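Local coordinates for metallo-beta-lactamase domain-containing protein 1 (Thermotoga maritima, PDB 1ZTC), which probably acts as a metal-dependent hydrolase of the metallo-beta-lactamase superfamily, possibly an endoribonuclease, and holds two nickel ions in its metal site, at residues Thr149-Arg154 and Lys195-Arg200; Ser158-Thr163 and Arg168-Gly173. All blocks are in the same frame, centred on the assembly; numbering follows the deposited sequence.

Overall arrangement
Interaction 2 is nested along the chain inside the loop closed by interaction 1, and the centres of the two lie about 13 Å apart. They meet directly: Thr149 OG1 and Ser158 OG are 2.9 Å apart, a probable hydrogen bond between the metal-binding loop and the first hairpin strand. The helix segment 195-200 also packs on the hairpin, with Leu198 CD2 3.6 Å from Leu170 CD2, while Phe197 touches both Ser158 and Leu170. Each contact leads to the metal site. Interaction 1 includes His152, a nickel ligand, and in interaction 2 the side chain of Thr172 lies about 9 Å from a nickel; Thr172 is two residues before the ligand Asp174.

Interaction 1: Thr149-Arg154 and Lys195-Arg200; sequences TPWHAR and KNFLDR. With NI (nickel (II) ion), chain F; PO4 (phosphate ion), chain G.
Phe197 presents one ring face to the methyl of Thr149, while its CB lies against the six-membered ring of Trp151. Thr149 CG2 sits 3.7 Å from the centroid of the Phe197 ring, only 11° off its normal, so this CH-pi contact points almost straight down onto the middle of the ring. A threonine suits the position because its two branches do different work: CG2 faces the ring, and OG1 turns to His156. Phe197 CG is anti to its backbone N (chi1 175°), which carries the ring away from helix 192-201 toward the loop. Trp151 meets it obliquely, with planes at 54° and CZ3 3.6 Å from Phe197 CB, so the indole rim touches the phenylalanine near its CB, while Thr149 CG2 lies over the ring centre. Phe147, outside the two segments, adds an edge-to-face contact with Phe197.

No hydrogen bond crosses between the segments; the polar groups of the loop are directed elsewhere. An inverse gamma turn at Pro150 leads on to His152, whose NE2 binds a nickel ion at 2.3 Å together with two waters, His81, His83 and Asp174. Beyond it, Arg154 grips a phosphate, probably from the crystallisation liquor: its backbone N and NE reach O3 at 2.8 and 3.1 Å, and NH2 reaches O1 at 2.9 Å. Lys107 and Lys187 of a second subunit add positive charge around this anion. The aromatic contact thus joins a helix to the histidine-bearing loop of the binuclear metal site, the hallmark of the metallo-beta-lactamase fold.

Interaction 2: Ser158-Thr163 and Arg168-Gly173; sequences SFLLDT and RVLITG
Leu160 crosses the bent side chain of Arg168 obliquely, its two methyls touching different parts of it. CD1 rests on the arginine methylenes, 3.5 Å from Arg168 CG, and CD2 lies over one face of the guanidinium, toward its rim. The bend at chi3 (-73°) turns the guanidinium so that NE and NH1 face Asp162 and grip it side-on: NE bonds OD1 at 2.9 Å, in the guanidinium plane, and NH1 bonds OD2 at 3.0 Å, tilted from it. A long arginine suits this place because its stem covers the leucine while its charged end pairs with the aspartate. Further along the same face Leu170 lays CD1 against Phe159 O, and Leu170 and Leu160 both pack on helix 192-201.

Phe159, Leu161, Val169 and Ile171 line the other face. Leu161 CD1 lies obliquely across the outer arm of Ile171, 3.8 Å from both CG1 and CD1, while the Phe159 ring turns its edge to Ile171 CB. Val169 crosses Thr163 at about a right angle, its CG2 4.1 Å from Thr163 OG1 and CG2, while OG1 is hydrogen-bonded to Gly167 O. The backbones bond too: Phe159 pairs with Ile171 and Leu161 with Val169, each through two N-H...O bonds. Where the second strand gives way to loop, Ser158 OG donates to Thr172 O at 2.6 Å, tying down the chain just ahead of the nickel ligand Asp174. The arrangement is an antiparallel beta hairpin within the second sheet of the metallo-beta-lactamase sandwich, one face against a helix and its end loop feeding the metal site.

Interaction 1: Thr149-Arg154 and Lys195-Arg200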
loop_
_atom_site.group_PDB
_atom_site.type_symbol
_atom_site.label_atom_id
_atom_site.label_comp_id
_atom_site.label_asym_id
_atom_site.label_seq_id
_atom_site.Cartn_x
_atom_site.Cartn_y
_atom_site.Cartn_z
ATOM N N THR A 149 23.392 -4.903 -18.095
ATOM C CA THR A 149 22.636 -3.706 -18.384
ATOM C C THR A 149 22.740 -2.752 -17.189
ATOM O O THR A 149 21.755 -2.543 -16.480
ATOM C CB THR A 149 21.173 -4.056 -18.709
ATOM O OG1 THR A 149 20.626 -4.890 -17.676
ATOM C CG2 THR A 149 21.066 -4.827 -20.022
ATOM N N PRO A 150 23.924 -2.180 -16.974
ATOM C CA PRO A 150 24.198 -1.427 -15.728
ATOM C C PRO A 150 23.634 0.011 -15.696
ATOM O O PRO A 150 24.334 0.939 -15.395
ATOM C CB PRO A 150 25.735 -1.435 -15.655
ATOM C CG PRO A 150 26.155 -1.460 -17.108
ATOM C CD PRO A 150 25.110 -2.249 -17.851
ATOM N N TRP A 151 22.369 0.183 -16.031
ATOM C CA TRP A 151 21.750 1.520 -16.090
ATOM C C TRP A 151 20.677 1.554 -15.022
ATOM O O TRP A 151 19.476 1.794 -15.275
ATOM C CB TRP A 151 21.203 1.781 -17.492
ATOM C CG TRP A 151 22.245 1.388 -18.512
ATOM C CD1 TRP A 151 23.512 1.892 -18.614
ATOM C CD2 TRP A 151 22.133 0.370 -19.510
ATOM N NE1 TRP A 151 24.176 1.266 -19.626
ATOM C CE2 TRP A 151 23.358 0.327 -20.193
ATOM C CE3 TRP A 151 21.106 -0.496 -19.900
ATOM C CZ2 TRP A 151 23.595 -0.546 -21.248
ATOM C CZ3 TRP A 151 21.334 -1.370 -20.951
ATOM C CH2 TRP A 151 22.574 -1.399 -21.604
ATOM N N HIS A 152 21.133 1.279 -13.814
ATOM C CA HIS A 152 20.289 1.244 -12.627
ATOM C C HIS A 152 21.155 0.848 -11.420
ATOM O O HIS A 152 21.114 1.469 -10.353
ATOM C CB HIS A 152 19.121 0.246 -12.794
ATOM C CG HIS A 152 18.290 0.124 -11.564
ATOM N ND1 HIS A 152 17.443 1.127 -11.147
ATOM C CD2 HIS A 152 18.233 -0.844 -10.615
ATOM C CE1 HIS A 152 16.869 0.767 -10.011
ATOM N NE2 HIS A 152 17.341 -0.418 -9.666
ATOM N N ALA A 153 21.959 -0.199 -11.617
ATOM C CA ALA A 153 22.945 -0.637 -10.612
ATOM C C ALA A 153 24.079 -1.308 -11.368
ATOM O O ALA A 153 23.853 -1.847 -12.468
ATOM C CB ALA A 153 22.291 -1.595 -9.628
ATOM N N ARG A 154 25.293 -1.247 -10.830
ATOM C CA ARG A 154 26.468 -1.738 -11.554
ATOM C C ARG A 154 26.358 -3.223 -11.910
ATOM O O ARG A 154 26.923 -3.675 -12.905
ATOM C CB ARG A 154 27.743 -1.518 -10.740
ATOM C CG ARG A 154 27.847 -2.420 -9.474
ATOM C CD ARG A 154 28.965 -2.010 -8.524
ATOM N NE ARG A 154 28.618 -0.803 -7.777
ATOM C CZ ARG A 154 29.408 -0.206 -6.893
ATOM N NH1 ARG A 154 30.622 -0.685 -6.642
ATOM N NH2 ARG A 154 28.981 0.888 -6.266
ATOM N N LYS A 195 17.522 2.530 -24.662
ATOM C CA LYS A 195 16.997 2.531 -25.978
ATOM C C LYS A 195 17.915 1.753 -26.929
ATOM O O LYS A 195 17.435 0.938 -27.693
ATOM C CB LYS A 195 16.809 3.967 -26.466
ATOM C CG LYS A 195 16.039 4.078 -27.788
ATOM C CD LYS A 195 16.890 4.518 -28.932
ATOM C CE LYS A 195 16.081 4.553 -30.256
ATOM N NZ LYS A 195 17.019 4.564 -31.403
ATOM N N ASN A 196 19.233 1.983 -26.868
ATOM C CA ASN A 196 20.165 1.232 -27.712
ATOM C C ASN A 196 20.139 -0.264 -27.385
ATOM O O ASN A 196 20.285 -1.104 -28.274
ATOM C CB ASN A 196 21.597 1.763 -27.609
ATOM C CG ASN A 196 21.745 3.174 -28.169
ATOM O OD1 ASN A 196 20.964 3.604 -29.018
ATOM N ND2 ASN A 196 22.749 3.897 -27.684
ATOM N N PHE A 197 19.967 -0.597 -26.115
ATOM C CA PHE A 197 19.868 -1.987 -25.718
ATOM C C PHE A 197 18.643 -2.665 -26.327
ATOM O O PHE A 197 18.719 -3.762 -26.855
ATOM C CB PHE A 197 19.850 -2.116 -24.198
ATOM C CG PHE A 197 19.637 -3.540 -23.725
ATOM C CD1 PHE A 197 20.565 -4.525 -24.029
ATOM C CD2 PHE A 197 18.492 -3.890 -23.016
ATOM C CE1 PHE A 197 20.357 -5.845 -23.627
ATOM C CE2 PHE A 197 18.273 -5.203 -22.608
ATOM C CZ PHE A 197 19.218 -6.180 -22.915
ATOM N N LEU A 198 17.498 -2.019 -26.246
ATOM C CA LEU A 198 16.290 -2.599 -26.828
ATOM C C LEU A 198 16.426 -2.741 -28.346
ATOM O O LEU A 198 15.909 -3.693 -28.910
ATOM C CB LEU A 198 15.066 -1.789 -26.492
ATOM C CG LEU A 198 14.723 -1.752 -25.011
ATOM C CD1 LEU A 198 13.570 -0.794 -24.775
ATOM C CD2 LEU A 198 14.408 -3.141 -24.492
ATOM N N ASP A 199 17.121 -1.807 -28.995
ATOM C CA ASP A 199 17.403 -1.929 -30.418
ATOM C C ASP A 199 18.272 -3.151 -30.717
ATOM O O ASP A 199 18.064 -3.841 -31.715
ATOM C CB ASP A 199 18.136 -0.697 -31.004
ATOM C CG ASP A 199 17.243 0.523 -31.144
ATOM O OD1 ASP A 199 16.000 0.376 -31.149
ATOM O OD2 ASP A 199 17.801 1.644 -31.258
ATOM N N ARG A 200 19.265 -3.391 -29.867
ATOM C CA ARG A 200 20.147 -4.524 -30.027
ATOM C C ARG A 200 19.401 -5.851 -29.881
ATOM O O ARG A 200 19.618 -6.787 -30.651
ATOM C CB ARG A 200 21.264 -4.471 -28.993
ATOM C CG ARG A 200 22.262 -5.569 -29.164
ATOM C CD ARG A 200 23.209 -5.710 -27.990
ATOM N NE ARG A 200 23.999 -6.925 -28.168
ATOM C CZ ARG A 200 24.694 -7.571 -27.225
ATOM N NH1 ARG A 200 24.752 -7.141 -25.957
ATOM N NH2 ARG A 200 25.326 -8.680 -27.562
HETATM NI NI NI F . 16.331 -1.866 -8.211
HETATM P P PO4 G . 25.609 1.549 -8.122
HETATM O O1 PO4 G . 26.985 2.119 -7.958
HETATM O O2 PO4 G . 24.878 1.591 -6.822
HETATM O O3 PO4 G . 25.695 0.081 -8.445
HETATM O O4 PO4 G . 24.911 2.309 -9.220
HETATM O O HOH W 1 14.806 -2.554 -6.800
HETATM O O HOH W 2 15.020 0.032 -7.451
#

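Interaction 2: Ser158-Thr163 and Arg168-Gly173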
loop_
_atom_site.group_PDB
_atom_site.type_symbol
_atom_site.label_atom_id
_atom_site.label_comp_id
_atom_site.label_asym_id
_atom_site.label_seq_id
_atom_site.Cartn_x
_atom_site.Cartn_y
_atom_site.Cartn_z
ATOM N N SER A 158 19.807 -8.090 -17.537
ATOM C CA SER A 158 18.549 -8.398 -18.199
ATOM C C SER A 158 18.702 -9.784 -18.855
ATOM O O SER A 158 19.819 -10.214 -19.198
ATOM C CB SER A 158 18.163 -7.304 -19.217
ATOM O OG SER A 158 18.132 -6.003 -18.621
ATOM N N PHE A 159 17.578 -10.480 -18.996
ATOM C CA PHE A 159 17.558 -11.846 -19.504
ATOM C C PHE A 159 16.568 -12.012 -20.667
ATOM O O PHE A 159 15.395 -11.664 -20.560
ATOM C CB PHE A 159 17.164 -12.824 -18.409
ATOM C CG PHE A 159 18.012 -12.755 -17.192
ATOM C CD1 PHE A 159 19.261 -13.374 -17.160
ATOM C CD2 PHE A 159 17.581 -12.056 -16.072
ATOM C CE1 PHE A 159 20.066 -13.307 -16.028
ATOM C CE2 PHE A 159 18.374 -11.982 -14.943
ATOM C CZ PHE A 159 19.623 -12.604 -14.909
ATOM N N LEU A 160 17.063 -12.560 -21.767
ATOM C CA LEU A 160 16.249 -12.849 -22.929
ATOM C C LEU A 160 15.992 -14.344 -22.977
ATOM O O LEU A 160 16.943 -15.153 -22.979
ATOM C CB LEU A 160 16.979 -12.384 -24.192
ATOM C CG LEU A 160 16.222 -12.494 -25.526
ATOM C CD1 LEU A 160 15.055 -11.492 -25.586
ATOM C CD2 LEU A 160 17.178 -12.249 -26.670
ATOM N N LEU A 161 14.718 -14.708 -23.045
ATOM C CA LEU A 161 14.287 -16.083 -22.893
ATOM C C LEU A 161 13.646 -16.562 -24.204
ATOM O O LEU A 161 12.805 -15.869 -24.765
ATOM C CB LEU A 161 13.255 -16.178 -21.770
ATOM C CG LEU A 161 13.470 -15.379 -20.467
ATOM C CD1 LEU A 161 12.297 -15.633 -19.538
ATOM C CD2 LEU A 161 14.767 -15.780 -19.814
ATOM N N ASP A 162 14.008 -17.746 -24.646
ATOM C CA ASP A 162 13.289 -18.373 -25.754
ATOM C C ASP A 162 12.360 -19.445 -25.198
ATOM O O ASP A 162 12.782 -20.537 -24.829
ATOM C CB ASP A 162 14.198 -18.833 -26.870
ATOM C CG ASP A 162 14.680 -17.626 -27.747
ATOM O OD1 ASP A 162 13.848 -16.814 -28.232
ATOM O OD2 ASP A 162 15.904 -17.482 -27.905
ATOM N N THR A 163 11.092 -19.061 -25.083
ATOM C CA THR A 163 10.066 -19.886 -24.461
ATOM C C THR A 163 9.132 -20.478 -25.507
ATOM O O THR A 163 8.939 -19.932 -26.605
ATOM C CB THR A 163 9.225 -19.100 -23.424
ATOM O OG1 THR A 163 8.244 -18.289 -24.093
ATOM C CG2 THR A 163 10.114 -18.205 -22.538
ATOM N N ARG A 168 9.635 -15.123 -27.505
ATOM C CA ARG A 168 10.882 -14.497 -27.094
ATOM C C ARG A 168 10.531 -13.402 -26.096
ATOM O O ARG A 168 9.816 -12.459 -26.421
ATOM C CB ARG A 168 11.691 -13.962 -28.298
ATOM C CG ARG A 168 12.901 -13.157 -27.861
ATOM C CD ARG A 168 13.946 -12.942 -28.940
ATOM N NE ARG A 168 14.679 -14.170 -29.206
ATOM C CZ ARG A 168 15.820 -14.244 -29.871
ATOM N NH1 ARG A 168 16.393 -15.430 -30.044
ATOM N NH2 ARG A 168 16.384 -13.164 -30.383
ATOM N N VAL A 169 11.014 -13.577 -24.874
ATOM C CA VAL A 169 10.610 -12.742 -23.729
ATOM C C VAL A 169 11.827 -12.050 -23.156
ATOM O O VAL A 169 12.847 -12.688 -22.893
ATOM C CB VAL A 169 9.924 -13.595 -22.623
ATOM C CG1 VAL A 169 9.477 -12.735 -21.461
ATOM C CG2 VAL A 169 8.733 -14.358 -23.190
ATOM N N LEU A 170 11.712 -10.741 -22.961
ATOM C CA LEU A 170 12.763 -9.972 -22.296
ATOM C C LEU A 170 12.352 -9.626 -20.863
ATOM O O LEU A 170 11.372 -8.892 -20.647
ATOM C CB LEU A 170 13.082 -8.682 -23.056
ATOM C CG LEU A 170 14.225 -7.820 -22.472
ATOM C CD1 LEU A 170 15.519 -8.586 -22.407
ATOM C CD2 LEU A 170 14.416 -6.553 -23.236
ATOM N N ILE A 171 13.102 -10.175 -19.909
ATOM C CA ILE A 171 13.015 -9.790 -18.501
ATOM C C ILE A 171 13.930 -8.557 -18.334
ATOM O O ILE A 171 15.144 -8.653 -18.350
ATOM C CB ILE A 171 13.505 -10.909 -17.573
ATOM C CG1 ILE A 171 12.877 -12.273 -17.927
ATOM C CG2 ILE A 171 13.275 -10.505 -16.078
ATOM C CD1 ILE A 171 11.396 -12.287 -17.972
ATOM N N THR A 172 13.324 -7.379 -18.268
ATOM C CA THR A 172 14.098 -6.134 -18.383
ATOM C C THR A 172 14.893 -5.823 -17.151
ATOM O O THR A 172 16.037 -5.327 -17.247
ATOM C CB THR A 172 13.190 -4.923 -18.685
ATOM O OG1 THR A 172 12.297 -4.670 -17.592
ATOM C CG2 THR A 172 12.396 -5.162 -19.946
ATOM N N GLY A 173 14.290 -6.138 -15.995
ATOM C CA GLY A 173 14.769 -5.624 -14.737
ATOM C C GLY A 173 14.485 -4.132 -14.664
ATOM O O GLY A 173 13.674 -3.572 -15.441
#